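Local coordinates for protein gamma-glutamyl-gamma-aminobutyraldehyde dehydrogenase (Burkholderia cenocepacia, PDB 4LIH) that probably oxidises gamma-glutamyl-gamma-aminobutyraldehyde and related aldehydes to the corresponding acids with NAD(P)+, as a tetrameric member of the aldehyde dehydrogenase family, at residues G159-E164 and L496-I501; L86-R91 and E141-V146; R368-L373 and F394-D399. All blocks are in the same frame, centred on the assembly; numbering follows the deposited sequence.

Interaction 1 (G159-E164 and L496-I501); sequences GLVTRE and LKSTLI
The ammonium of Lys497 is gripped by several groups: Glu164 reaches it across the contact, and the carbonyl oxygens of Ser450 and Leu453 of a second subunit also accept bonds from it. Lys497 and Glu164 stand on neighbouring strands of the oligomerisation region of the aldehyde dehydrogenase fold, where strand 494-502 runs antiparallel to strand 157-172. Glu164 OE2 receives Lys497 NZ at 2.8 Å on its syn side, 19° out of the carboxylate plane, while OE1 keeps a weak bond to NZ and a second one to Tyr476 OH of the second subunit. The lysine chain starts with CG anti to the backbone N (chi1 175°) and bends at chi3, which swings CE toward the carboxylate.

The ladder itself is regular. Leu160 with Thr499 and Thr162 with Lys497 are hydrogen-bonded pairs, Thr499 N meeting Leu160 O at 2.8 Å, and CA-H...O contacts fill in between, such as Val161 CA to Lys497 O. On the face carrying Leu160, Thr162, Lys497 and Thr499, a water joins three partners, donating to Lys497 O at 2.9 Å and bonded to Thr162 OG1 and Thr499 OG1, linking the two threonine hydroxyls and a backbone carbonyl. Strand 494-502 also pairs in parallel with a strand of the second subunit through Ser498 to Ile501, carrying the sheet across the interface, and Leu160 packs on Leu160 of a third subunit.

On the face of Val161, Arg163 and Leu496, Val161 CG1 rests 4.0 Å from Leu496 CD2, and the Arg163 guanidinium, tied through NH1 to Thr494 OG1, receives that same Leu496 CD2 over the centre of one face, 3.7 Å above its plane.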
ATOM      1  N   GLY A 159       1.055   3.468  17.359  1.00  8.69           N
ATOM      2  CA  GLY A 159       2.295   3.467  16.581  1.00  8.62           C
ATOM      3  C   GLY A 159       2.077   4.043  15.199  1.00  8.50           C
ATOM      4  O   GLY A 159       1.326   3.488  14.469  1.00  8.31           O
ATOM      5  N   LEU A 160       2.831   5.078  14.839  1.00  8.54           N
ATOM      6  CA  LEU A 160       2.654   5.802  13.565  1.00  8.53           C
ATOM      7  C   LEU A 160       3.976   5.805  12.808  1.00  8.53           C
ATOM      8  O   LEU A 160       5.068   5.908  13.397  1.00  8.75           O
ATOM      9  CB  LEU A 160       2.234   7.271  13.825  1.00  8.54           C
ATOM     10  CG  LEU A 160       1.086   7.630  14.791  1.00  8.64           C
ATOM     11  CD1 LEU A 160       0.827   9.146  14.811  1.00  8.72           C
ATOM     12  CD2 LEU A 160      -0.182   6.869  14.472  1.00  8.64           C
ATOM     13  N   VAL A 161       3.909   5.634  11.515  1.00  8.43           N
ATOM     14  CA  VAL A 161       5.077   5.755  10.703  1.00  8.49           C
ATOM     15  C   VAL A 161       4.769   6.784   9.626  1.00  8.59           C
ATOM     16  O   VAL A 161       3.867   6.578   8.788  1.00  8.36           O
ATOM     17  CB  VAL A 161       5.447   4.425  10.075  1.00  8.41           C
ATOM     18  CG1 VAL A 161       6.689   4.576   9.217  1.00  8.40           C
ATOM     19  CG2 VAL A 161       5.617   3.382  11.156  1.00  8.47           C
ATOM     20  N   THR A 162       5.468   7.910   9.693  1.00  8.70           N
ATOM     21  CA  THR A 162       5.212   9.045   8.773  1.00  8.84           C
ATOM     22  C   THR A 162       6.465   9.394   7.973  1.00  9.17           C
ATOM     23  O   THR A 162       7.558   8.875   8.230  1.00  9.11           O
ATOM     24  CB  THR A 162       4.673  10.251   9.583  1.00  8.85           C
ATOM     25  OG1 THR A 162       5.579  10.594  10.634  1.00  8.76           O
ATOM     26  CG2 THR A 162       3.386   9.837  10.275  1.00  8.81           C
ATOM     27  N   ARG A 163       6.280  10.234   6.971  1.00  9.51           N
ATOM     28  CA  ARG A 163       7.377  10.783   6.185  1.00  9.80           C
ATOM     29  C   ARG A 163       7.434  12.283   6.388  1.00  9.77           C
ATOM     30  O   ARG A 163       6.399  12.931   6.373  1.00  9.60           O
ATOM     31  CB  ARG A 163       7.187  10.425   4.713  1.00 10.26           C
ATOM     32  CG  ARG A 163       7.735   9.026   4.372  1.00 10.76           C
ATOM     33  CD  ARG A 163       7.655   8.707   2.877  1.00 11.25           C
ATOM     34  NE  ARG A 163       8.202   7.365   2.654  1.00 11.87           N
ATOM     35  CZ  ARG A 163       9.498   7.050   2.679  1.00 12.39           C
ATOM     36  NH1 ARG A 163      10.441   7.969   2.834  1.00 12.34           N
ATOM     37  NH2 ARG A 163       9.861   5.795   2.521  1.00 13.12           N
ATOM     38  N   GLU A 164       8.642  12.824   6.567  1.00  9.53           N
ATOM     39  CA  GLU A 164       8.831  14.267   6.634  1.00  9.54           C
ATOM     40  C   GLU A 164       9.876  14.730   5.607  1.00  9.18           C
ATOM     41  O   GLU A 164      10.852  14.020   5.311  1.00  9.32           O
ATOM     42  CB  GLU A 164       9.305  14.696   8.059  1.00  9.86           C
ATOM     43  CG  GLU A 164       8.357  14.227   9.165  1.00 10.16           C
ATOM     44  CD  GLU A 164       8.806  14.545  10.594  1.00 10.44           C
ATOM     45  OE1 GLU A 164      10.016  14.738  10.894  1.00 10.57           O
ATOM     46  OE2 GLU A 164       7.916  14.494  11.484  1.00 10.90           O
ATOM     47  N   LEU A 496      11.755   8.784   7.055  1.00  7.84           N
ATOM     48  CA  LEU A 496      10.807   8.067   7.878  1.00  7.85           C
ATOM     49  C   LEU A 496      11.004   8.367   9.336  1.00  7.94           C
ATOM     50  O   LEU A 496      12.141   8.489   9.856  1.00  7.88           O
ATOM     51  CB  LEU A 496      10.931   6.531   7.683  1.00  7.82           C
ATOM     52  CG  LEU A 496      10.515   6.025   6.281  1.00  7.77           C
ATOM     53  CD1 LEU A 496      11.216   4.718   5.905  1.00  7.81           C
ATOM     54  CD2 LEU A 496       9.031   5.780   6.241  1.00  7.80           C
ATOM     55  N   LYS A 497       9.870   8.416  10.000  1.00  8.00           N
ATOM     56  CA  LYS A 497       9.807   8.555  11.432  1.00  8.08           C
ATOM     57  C   LYS A 497       8.806   7.533  11.983  1.00  8.07           C
ATOM     58  O   LYS A 497       7.692   7.488  11.513  1.00  8.06           O
ATOM     59  CB  LYS A 497       9.382   9.988  11.820  1.00  8.10           C
ATOM     60  CG  LYS A 497       9.190  10.152  13.349  1.00  8.17           C
ATOM     61  CD  LYS A 497       8.763  11.594  13.684  1.00  8.23           C
ATOM     62  CE  LYS A 497       9.899  12.617  13.603  1.00  8.28           C
ATOM     63  NZ  LYS A 497       9.348  13.965  13.886  1.00  8.36           N
ATOM     64  N   SER A 498       9.238   6.759  12.977  1.00  8.09           N
ATOM     65  CA  SER A 498       8.388   5.941  13.810  1.00  8.21           C
ATOM     66  C   SER A 498       8.070   6.727  15.100  1.00  8.45           C
ATOM     67  O   SER A 498       8.995   7.139  15.813  1.00  8.52           O
ATOM     68  CB  SER A 498       9.111   4.622  14.132  1.00  8.17           C
ATOM     69  OG  SER A 498       9.212   3.787  12.966  1.00  8.04           O
ATOM     70  N   THR A 499       6.783   6.973  15.366  1.00  8.64           N
ATOM     71  CA  THR A 499       6.331   7.556  16.614  1.00  8.90           C
ATOM     72  C   THR A 499       5.587   6.489  17.440  1.00  9.09           C
ATOM     73  O   THR A 499       4.566   5.975  17.004  1.00  8.99           O
ATOM     74  CB  THR A 499       5.419   8.767  16.357  1.00  8.94           C
ATOM     75  OG1 THR A 499       6.094   9.724  15.520  1.00  9.02           O
ATOM     76  CG2 THR A 499       5.085   9.440  17.679  1.00  9.17           C
ATOM     77  N   LEU A 500       6.140   6.104  18.611  1.00  9.28           N
ATOM     78  CA  LEU A 500       5.465   5.155  19.484  1.00  9.38           C
ATOM     79  C   LEU A 500       4.868   5.910  20.670  1.00  9.83           C
ATOM     80  O   LEU A 500       5.612   6.424  21.505  1.00  9.93           O
ATOM     81  CB  LEU A 500       6.451   4.094  19.966  1.00  9.32           C
ATOM     82  CG  LEU A 500       7.097   3.090  18.967  1.00  9.17           C
ATOM     83  CD1 LEU A 500       8.092   3.799  18.054  1.00  9.14           C
ATOM     84  CD2 LEU A 500       7.778   1.951  19.695  1.00  9.13           C
ATOM     85  N   ILE A 501       3.538   5.945  20.738  1.00 10.06           N
ATOM     86  CA  ILE A 501       2.856   6.732  21.732  1.00 10.50           C
ATOM     87  C   ILE A 501       2.335   5.772  22.771  1.00 10.77           C
ATOM     88  O   ILE A 501       1.399   5.033  22.486  1.00 10.82           O
ATOM     89  CB  ILE A 501       1.680   7.550  21.125  1.00 10.53           C
ATOM     90  CG1 ILE A 501       2.154   8.463  19.999  1.00 10.64           C
ATOM     91  CG2 ILE A 501       0.941   8.304  22.231  1.00 10.65           C
ATOM     92  CD1 ILE A 501       1.063   9.243  19.278  1.00 10.79           C
TER
HETATM   93  O   HOH W   1       5.578   8.942  12.937  1.00 11.68           O

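Interaction 2 (L86-R91 and E141-V146); sequences LNPRAR and EAIDKV
The first turn of helix 88-104 meets the chain at the C-terminal end of helix 121-142, with Pro88 set against Ile143 and Asp144. One whole helix, 106-117, lies between these two in sequence, so the contact brings the start and finish of a largely helical stretch together. Pro88, the first residue of its helix, follows Asn87 at the N-cap position and turns CB toward the other segment. Ile143 CG2 presses on Pro88 CB at 3.5 Å, tighter than usual for two carbons, and Asp144 CB lies 3.9 Å from the same Pro88 CB.

Ile143 gives the largest share of the packing. Its CG2 is anti to the backbone N and its CG1 anti to the carbonyl carbon (chi1 -72°), and the two branches meet different parts of the helix: CG2 takes Pro88 and approaches Arg91 NH2, while Ile143 CD1 at the other end reaches Arg91 CB at 3.8 Å. Arg91 and Ile143 cross at about a right angle, and the arginine's NE is bonded to the carbonyl oxygen of Ala191.

Asp144 contributes its carboxylate. Asp144 OD2 touches Arg89 CG at 3.5 Å and forms a salt bridge with Lys92 in the same helix; Asp144 OD1 takes Lys145 NZ at 2.6 Å on its syn side. That ammonium also bonds Glu141 O and reaches Glu141 of a fourth subunit.

No hydrogen bond links the two segments directly; packing of Ile143 on Pro88 and Arg91 joins them, and the Asp144–Lys92 salt bridge adds a charged link to the same helix. The aspartate, flanked by two lysines, would be expected to stay ionised.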
ATOM      1  N   LEU A  86       2.620  24.503   4.860  1.00 12.66           N
ATOM      2  CA  LEU A  86       1.376  24.599   4.164  1.00 12.56           C
ATOM      3  C   LEU A  86       0.691  23.233   4.157  1.00 12.30           C
ATOM      4  O   LEU A  86       1.341  22.181   4.073  1.00 12.09           O
ATOM      5  CB  LEU A  86       1.565  25.086   2.733  1.00 12.73           C
ATOM      6  CG  LEU A  86       2.106  26.509   2.547  1.00 12.96           C
ATOM      7  CD1 LEU A  86       2.379  26.694   1.072  1.00 13.07           C
ATOM      8  CD2 LEU A  86       1.147  27.579   3.087  1.00 13.29           C
ATOM      9  N   ASN A  87      -0.630  23.270   4.174  1.00 11.99           N
ATOM     10  CA  ASN A  87      -1.406  22.050   4.087  1.00 11.67           C
ATOM     11  C   ASN A  87      -1.256  21.399   2.721  1.00 11.56           C
ATOM     12  O   ASN A  87      -1.044  22.095   1.722  1.00 11.31           O
ATOM     13  CB  ASN A  87      -2.859  22.367   4.321  1.00 11.87           C
ATOM     14  CG  ASN A  87      -3.139  22.724   5.744  1.00 11.89           C
ATOM     15  OD1 ASN A  87      -2.521  22.176   6.653  1.00 11.98           O
ATOM     16  ND2 ASN A  87      -4.092  23.633   5.947  1.00 12.05           N
ATOM     17  N   PRO A  88      -1.413  20.069   2.656  1.00 11.55           N
ATOM     18  CA  PRO A  88      -1.225  19.370   1.363  1.00 11.32           C
ATOM     19  C   PRO A  88      -1.961  20.026   0.172  1.00 11.23           C
ATOM     20  O   PRO A  88      -1.382  20.223  -0.886  1.00 11.36           O
ATOM     21  CB  PRO A  88      -1.760  17.975   1.661  1.00 11.31           C
ATOM     22  CG  PRO A  88      -1.371  17.781   3.125  1.00 11.36           C
ATOM     23  CD  PRO A  88      -1.654  19.113   3.763  1.00 11.43           C
ATOM     24  N   ARG A  89      -3.238  20.355   0.348  1.00 11.27           N
ATOM     25  CA  ARG A  89      -4.031  20.893  -0.756  1.00 11.13           C
ATOM     26  C   ARG A  89      -3.477  22.257  -1.204  1.00 10.99           C
ATOM     27  O   ARG A  89      -3.520  22.588  -2.372  1.00 10.71           O
ATOM     28  CB  ARG A  89      -5.498  21.014  -0.336  1.00 11.50           C
ATOM     29  CG  ARG A  89      -6.174  19.632  -0.283  1.00 11.51           C
ATOM     30  CD  ARG A  89      -7.547  19.670   0.397  1.00 11.74           C
ATOM     31  NE  ARG A  89      -8.487  20.293  -0.525  1.00 12.30           N
ATOM     32  CZ  ARG A  89      -9.717  20.707  -0.239  1.00 12.36           C
ATOM     33  NH1 ARG A  89     -10.228  20.550   0.956  1.00 12.81           N
ATOM     34  NH2 ARG A  89     -10.438  21.206  -1.211  1.00 12.80           N
ATOM     35  N   ALA A  90      -2.983  23.029  -0.250  1.00 10.80           N
ATOM     36  CA  ALA A  90      -2.417  24.368  -0.532  1.00 10.75           C
ATOM     37  C   ALA A  90      -1.095  24.265  -1.317  1.00 10.43           C
ATOM     38  O   ALA A  90      -0.874  25.001  -2.261  1.00 10.28           O
ATOM     39  CB  ALA A  90      -2.219  25.121   0.762  1.00 10.89           C
ATOM     40  N   ARG A  91      -0.215  23.348  -0.946  1.00 10.15           N
ATOM     41  CA  ARG A  91       1.000  23.144  -1.766  1.00 10.05           C
ATOM     42  C   ARG A  91       0.672  22.608  -3.161  1.00  9.58           C
ATOM     43  O   ARG A  91       1.270  22.982  -4.118  1.00  9.25           O
ATOM     44  CB  ARG A  91       1.961  22.117  -1.153  1.00 10.48           C
ATOM     45  CG  ARG A  91       2.804  22.673  -0.052  1.00 11.10           C
ATOM     46  CD  ARG A  91       4.111  21.904   0.053  1.00 11.33           C
ATOM     47  NE  ARG A  91       3.858  20.520   0.340  1.00 11.60           N
ATOM     48  CZ  ARG A  91       3.429  20.027   1.489  1.00 12.34           C
ATOM     49  NH1 ARG A  91       3.227  20.804   2.562  1.00 13.23           N
ATOM     50  NH2 ARG A  91       3.233  18.745   1.581  1.00 12.42           N
ATOM     51  N   GLU A 141      -0.411  16.486  -7.555  1.00  8.45           N
ATOM     52  CA  GLU A 141      -1.668  15.735  -7.421  1.00  8.60           C
ATOM     53  C   GLU A 141      -1.521  14.533  -6.478  1.00  8.63           C
ATOM     54  O   GLU A 141      -2.500  14.010  -5.992  1.00  8.72           O
ATOM     55  CB  GLU A 141      -2.103  15.229  -8.794  1.00  8.62           C
ATOM     56  CG  GLU A 141      -2.672  16.283  -9.724  1.00  8.75           C
ATOM     57  CD  GLU A 141      -2.951  15.744 -11.131  1.00  8.83           C
ATOM     58  OE1 GLU A 141      -2.458  14.663 -11.476  1.00  8.80           O
ATOM     59  OE2 GLU A 141      -3.697  16.371 -11.909  1.00  9.00           O
ATOM     60  N   ALA A 142      -0.299  14.066  -6.261  1.00  8.77           N
ATOM     61  CA  ALA A 142      -0.067  12.944  -5.331  1.00  8.90           C
ATOM     62  C   ALA A 142      -0.003  13.350  -3.854  1.00  9.07           C
ATOM     63  O   ALA A 142      -0.212  12.492  -2.990  1.00  8.97           O
ATOM     64  CB  ALA A 142       1.199  12.233  -5.727  1.00  8.80           C
ATOM     65  N   ILE A 143       0.277  14.624  -3.572  1.00  9.37           N
ATOM     66  CA  ILE A 143       0.543  15.126  -2.215  1.00  9.76           C
ATOM     67  C   ILE A 143      -0.536  14.775  -1.227  1.00  9.72           C
ATOM     68  O   ILE A 143      -0.250  14.547  -0.014  1.00  9.66           O
ATOM     69  CB  ILE A 143       0.645  16.699  -2.140  1.00 10.22           C
ATOM     70  CG1 ILE A 143       1.925  17.232  -2.764  1.00 10.47           C
ATOM     71  CG2 ILE A 143       0.684  17.182  -0.684  1.00 10.43           C
ATOM     72  CD1 ILE A 143       1.878  18.751  -2.941  1.00 10.63           C
ATOM     73  N   ASP A 144      -1.780  14.804  -1.695  1.00  9.67           N
ATOM     74  CA  ASP A 144      -2.948  14.618  -0.786  1.00  9.67           C
ATOM     75  C   ASP A 144      -3.658  13.302  -0.994  1.00  9.82           C
ATOM     76  O   ASP A 144      -4.818  13.172  -0.600  1.00  9.68           O
ATOM     77  CB  ASP A 144      -3.898  15.837  -0.836  1.00  9.57           C
ATOM     78  CG  ASP A 144      -4.587  16.041  -2.184  1.00  9.54           C
ATOM     79  OD1 ASP A 144      -4.138  15.492  -3.193  1.00  9.25           O
ATOM     80  OD2 ASP A 144      -5.628  16.768  -2.230  1.00  9.57           O
ATOM     81  N   LYS A 145      -2.950  12.302  -1.589  1.00  9.82           N
ATOM     82  CA  LYS A 145      -3.534  10.988  -1.859  1.00 10.04           C
ATOM     83  C   LYS A 145      -2.874   9.838  -1.068  1.00 10.24           C
ATOM     84  O   LYS A 145      -3.461   8.748  -0.914  1.00 10.75           O
ATOM     85  CB  LYS A 145      -3.458  10.623  -3.356  1.00  9.93           C
ATOM     86  CG  LYS A 145      -3.953  11.664  -4.360  1.00 10.05           C
ATOM     87  CD  LYS A 145      -5.395  11.971  -4.192  1.00 10.08           C
ATOM     88  CE  LYS A 145      -5.938  12.940  -5.236  1.00 10.06           C
ATOM     89  NZ  LYS A 145      -5.197  14.214  -5.246  1.00 10.15           N
ATOM     90  N   VAL A 146      -1.668  10.069  -0.618  1.00 10.44           N
ATOM     91  CA  VAL A 146      -0.911   9.045   0.048  1.00 10.71           C
ATOM     92  C   VAL A 146      -0.334   9.540   1.352  1.00 10.19           C
ATOM     93  O   VAL A 146       0.144  10.672   1.485  1.00 10.56           O
ATOM     94  CB  VAL A 146       0.212   8.502  -0.846  1.00 11.20           C
ATOM     95  CG1 VAL A 146      -0.388   7.896  -2.104  1.00 11.65           C
ATOM     96  CG2 VAL A 146       1.235   9.552  -1.139  1.00 11.34           C
TER

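Interaction 3 (R368-L373 and F394-D399); sequences RGEGRL and FEVKPD
The Phe394 ring has Leu373 CD1 over one face, a CH-pi contact 4.0 Å from the ring centroid and 27° off its normal. The closest ring atoms to that methyl are CE1 and CZ, while Arg368 N, from the last turn of helix 354-370, approaches Phe394 CE1 obliquely at 3.4 Å. The second flat group, the Arg372 guanidinium, is met at its edge by Glu395. Arg372 NH2 lies 2.5 Å from Glu395 OE1, a notably short distance, with the oxygen essentially in the guanidinium plane, and OE1 is approached nearly along its C-O axis; NE adds a weak bond to the same oxygen. Both bonds go to OE1, and the two planes stand 74° apart. Glu395 OE2 goes instead to Lys322 NZ.

Both side chains leave their strands with CG anti to the backbone N (chi1 -175° for Arg372), standing on the same face of an antiparallel hydrogen-bonded pair. Arg372 N to Glu395 O and Glu395 N to Arg372 O, the latter 2.9 Å, form the two rungs. Leu373 and Phe394 make the adjoining non-hydrogen-bonded pair on the opposite face.

Gly371 leaves helical geometry right after helix 354-370 and passes close to Val396: its CA is 3.8 Å from Val396 CG1. A water bridges the two segments, donating to Glu370 O and accepting from Lys397 N.

The antiparallel pair thus built, strand 372-375 against strand 388-395, packs between helix 319-333, where Ile326 touches Arg372 and Glu395, and helix 401-404, where Ile402 touches Phe394 and Val396; strand 388-395 in turn pairs in parallel with strand 411-417.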
ATOM      1  N   ARG A 368      35.483   2.424 -36.651  1.00 13.48           N
ATOM      2  CA  ARG A 368      35.937   2.127 -38.014  1.00 14.23           C
ATOM      3  C   ARG A 368      36.998   1.056 -38.005  1.00 13.73           C
ATOM      4  O   ARG A 368      37.069   0.253 -38.928  1.00 13.88           O
ATOM      5  CB  ARG A 368      36.509   3.353 -38.708  1.00 15.29           C
ATOM      6  CG  ARG A 368      35.487   4.364 -39.161  1.00 16.70           C
ATOM      7  CD  ARG A 368      36.202   5.491 -39.878  1.00 17.95           C
ATOM      8  NE  ARG A 368      35.333   6.643 -39.971  1.00 20.03           N
ATOM      9  CZ  ARG A 368      34.463   6.860 -40.936  1.00 21.40           C
ATOM     10  NH1 ARG A 368      34.363   6.009 -41.955  1.00 22.23           N
ATOM     11  NH2 ARG A 368      33.701   7.942 -40.879  1.00 22.36           N
ATOM     12  N   GLY A 369      37.838   1.050 -36.985  1.00 13.47           N
ATOM     13  CA  GLY A 369      38.890   0.046 -36.875  1.00 13.25           C
ATOM     14  C   GLY A 369      38.429  -1.336 -36.407  1.00 13.39           C
ATOM     15  O   GLY A 369      38.988  -2.369 -36.830  1.00 12.85           O
ATOM     16  N   GLU A 370      37.428  -1.367 -35.535  1.00 13.29           N
ATOM     17  CA  GLU A 370      37.039  -2.599 -34.831  1.00 13.47           C
ATOM     18  C   GLU A 370      35.745  -3.212 -35.291  1.00 13.46           C
ATOM     19  O   GLU A 370      35.425  -4.292 -34.890  1.00 13.47           O
ATOM     20  CB  GLU A 370      37.000  -2.372 -33.300  1.00 13.48           C
ATOM     21  CG  GLU A 370      35.879  -1.490 -32.807  1.00 13.47           C
ATOM     22  CD  GLU A 370      36.003  -1.107 -31.321  1.00 13.65           C
ATOM     23  OE1 GLU A 370      36.823  -1.695 -30.539  1.00 13.93           O
ATOM     24  OE2 GLU A 370      35.239  -0.214 -30.928  1.00 13.92           O
ATOM     25  N   GLY A 371      35.038  -2.557 -36.189  1.00 13.84           N
ATOM     26  CA  GLY A 371      33.765  -3.020 -36.662  1.00 14.09           C
ATOM     27  C   GLY A 371      33.505  -2.665 -38.110  1.00 14.56           C
ATOM     28  O   GLY A 371      34.324  -1.987 -38.768  1.00 13.79           O
ATOM     29  N   ARG A 372      32.357  -3.134 -38.592  1.00 14.91           N
ATOM     30  CA  ARG A 372      31.867  -2.754 -39.917  1.00 16.27           C
ATOM     31  C   ARG A 372      30.965  -1.515 -39.871  1.00 15.88           C
ATOM     32  O   ARG A 372      29.948  -1.536 -39.212  1.00 14.57           O
ATOM     33  CB  ARG A 372      31.093  -3.914 -40.532  1.00 17.77           C
ATOM     34  CG  ARG A 372      30.662  -3.622 -41.972  1.00 19.85           C
ATOM     35  CD  ARG A 372      30.015  -4.839 -42.612  1.00 21.25           C
ATOM     36  NE  ARG A 372      28.745  -5.215 -41.979  1.00 23.56           N
ATOM     37  CZ  ARG A 372      27.514  -4.881 -42.395  1.00 25.28           C
ATOM     38  NH1 ARG A 372      27.313  -4.111 -43.466  1.00 25.78           N
ATOM     39  NH2 ARG A 372      26.456  -5.325 -41.715  1.00 26.36           N
ATOM     40  N   LEU A 373      31.328  -0.462 -40.601  1.00 15.86           N
ATOM     41  CA  LEU A 373      30.485   0.741 -40.688  1.00 16.05           C
ATOM     42  C   LEU A 373      29.281   0.453 -41.567  1.00 16.09           C
ATOM     43  O   LEU A 373      29.428   0.134 -42.770  1.00 15.84           O
ATOM     44  CB  LEU A 373      31.250   1.938 -41.250  1.00 16.57           C
ATOM     45  CG  LEU A 373      30.467   3.261 -41.378  1.00 16.81           C
ATOM     46  CD1 LEU A 373      30.067   3.867 -40.028  1.00 16.96           C
ATOM     47  CD2 LEU A 373      31.305   4.262 -42.163  1.00 17.19           C
ATOM     48  N   PHE A 394      27.473   0.812 -36.436  1.00 11.04           N
ATOM     49  CA  PHE A 394      28.473  -0.244 -36.653  1.00 11.27           C
ATOM     50  C   PHE A 394      27.975  -1.643 -36.278  1.00 11.70           C
ATOM     51  O   PHE A 394      27.179  -1.827 -35.353  1.00 11.30           O
ATOM     52  CB  PHE A 394      29.686  -0.017 -35.773  1.00 11.12           C
ATOM     53  CG  PHE A 394      30.495   1.191 -36.156  1.00 11.12           C
ATOM     54  CD1 PHE A 394      31.441   1.094 -37.162  1.00 11.02           C
ATOM     55  CD2 PHE A 394      30.316   2.394 -35.517  1.00 10.92           C
ATOM     56  CE1 PHE A 394      32.208   2.183 -37.498  1.00 11.15           C
ATOM     57  CE2 PHE A 394      31.057   3.515 -35.868  1.00 10.90           C
ATOM     58  CZ  PHE A 394      32.001   3.411 -36.875  1.00 11.07           C
ATOM     59  N   GLU A 395      28.538  -2.631 -36.960  1.00 12.61           N
ATOM     60  CA  GLU A 395      28.366  -4.037 -36.564  1.00 13.67           C
ATOM     61  C   GLU A 395      29.643  -4.419 -35.827  1.00 13.29           C
ATOM     62  O   GLU A 395      30.726  -4.274 -36.372  1.00 13.27           O
ATOM     63  CB  GLU A 395      28.106  -4.914 -37.797  1.00 15.27           C
ATOM     64  CG  GLU A 395      27.750  -6.330 -37.408  1.00 17.49           C
ATOM     65  CD  GLU A 395      27.263  -7.172 -38.549  1.00 18.99           C
ATOM     66  OE1 GLU A 395      27.109  -6.665 -39.674  1.00 20.81           O
ATOM     67  OE2 GLU A 395      27.077  -8.362 -38.293  1.00 22.80           O
ATOM     68  N   VAL A 396      29.525  -4.841 -34.577  1.00 12.96           N
ATOM     69  CA  VAL A 396      30.715  -5.113 -33.733  1.00 13.13           C
ATOM     70  C   VAL A 396      30.498  -6.357 -32.928  1.00 13.24           C
ATOM     71  O   VAL A 396      29.351  -6.848 -32.768  1.00 13.72           O
ATOM     72  CB  VAL A 396      31.085  -3.940 -32.741  1.00 12.88           C
ATOM     73  CG1 VAL A 396      31.734  -2.754 -33.469  1.00 12.83           C
ATOM     74  CG2 VAL A 396      29.893  -3.481 -31.914  1.00 12.61           C
ATOM     75  N   LYS A 397      31.603  -6.895 -32.427  1.00 13.89           N
ATOM     76  CA  LYS A 397      31.576  -7.885 -31.370  1.00 14.20           C
ATOM     77  C   LYS A 397      31.224  -7.213 -30.044  1.00 14.28           C
ATOM     78  O   LYS A 397      31.428  -6.014 -29.840  1.00 14.07           O
ATOM     79  CB  LYS A 397      32.963  -8.530 -31.196  1.00 14.93           C
ATOM     80  CG  LYS A 397      33.483  -9.384 -32.325  1.00 15.36           C
ATOM     81  CD  LYS A 397      34.831  -9.902 -31.855  1.00 16.41           C
ATOM     82  CE  LYS A 397      35.580 -10.717 -32.888  1.00 17.95           C
ATOM     83  NZ  LYS A 397      36.866 -11.066 -32.235  1.00 18.61           N
ATOM     84  N   PRO A 398      30.724  -8.003 -29.099  1.00 14.75           N
ATOM     85  CA  PRO A 398      30.290  -7.376 -27.870  1.00 15.03           C
ATOM     86  C   PRO A 398      31.368  -6.818 -26.982  1.00 15.50           C
ATOM     87  O   PRO A 398      31.044  -6.034 -26.104  1.00 15.44           O
ATOM     88  CB  PRO A 398      29.506  -8.476 -27.176  1.00 15.06           C
ATOM     89  CG  PRO A 398      29.960  -9.731 -27.771  1.00 14.97           C
ATOM     90  CD  PRO A 398      30.332  -9.411 -29.177  1.00 14.84           C
ATOM     91  N   ASP A 399      32.628  -7.210 -27.192  1.00 16.17           N
ATOM     92  CA  ASP A 399      33.762  -6.675 -26.411  1.00 16.86           C
ATOM     93  C   ASP A 399      34.467  -5.489 -27.073  1.00 16.14           C
ATOM     94  O   ASP A 399      35.450  -5.009 -26.544  1.00 16.18           O
ATOM     95  CB  ASP A 399      34.781  -7.779 -26.092  1.00 19.17           C
ATOM     96  CG  ASP A 399      35.207  -8.581 -27.322  1.00 21.36           C
ATOM     97  OD1 ASP A 399      34.984  -8.123 -28.469  1.00 22.93           O
ATOM     98  OD2 ASP A 399      35.776  -9.691 -27.151  1.00 26.12           O
TER
HETATM   99  O   HOH W   2      34.217  -5.838 -33.085  1.00 14.26           O

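From the N terminus, interaction 2 comes first: residues 86-91 and 141-146 close a loop of about fifty residues, nearly all helix, joining helix 88-104 to the end of helix 121-142. Interaction 1 follows, tying strand 157-172 to the C-terminal strand 494-502 across more than three hundred residues. Interaction 3 falls within that long span and, over twenty residues, joins the end of helix 354-370 and strand 372-375 to strand 388-395. Interactions 1 and 2 sit on one side of the chain's centre, their centres 19 Å apart, and both touch the third subunit. Interaction 3 lies on the opposite side, 56 Å from interaction 1 between centres, with no other chain touching it.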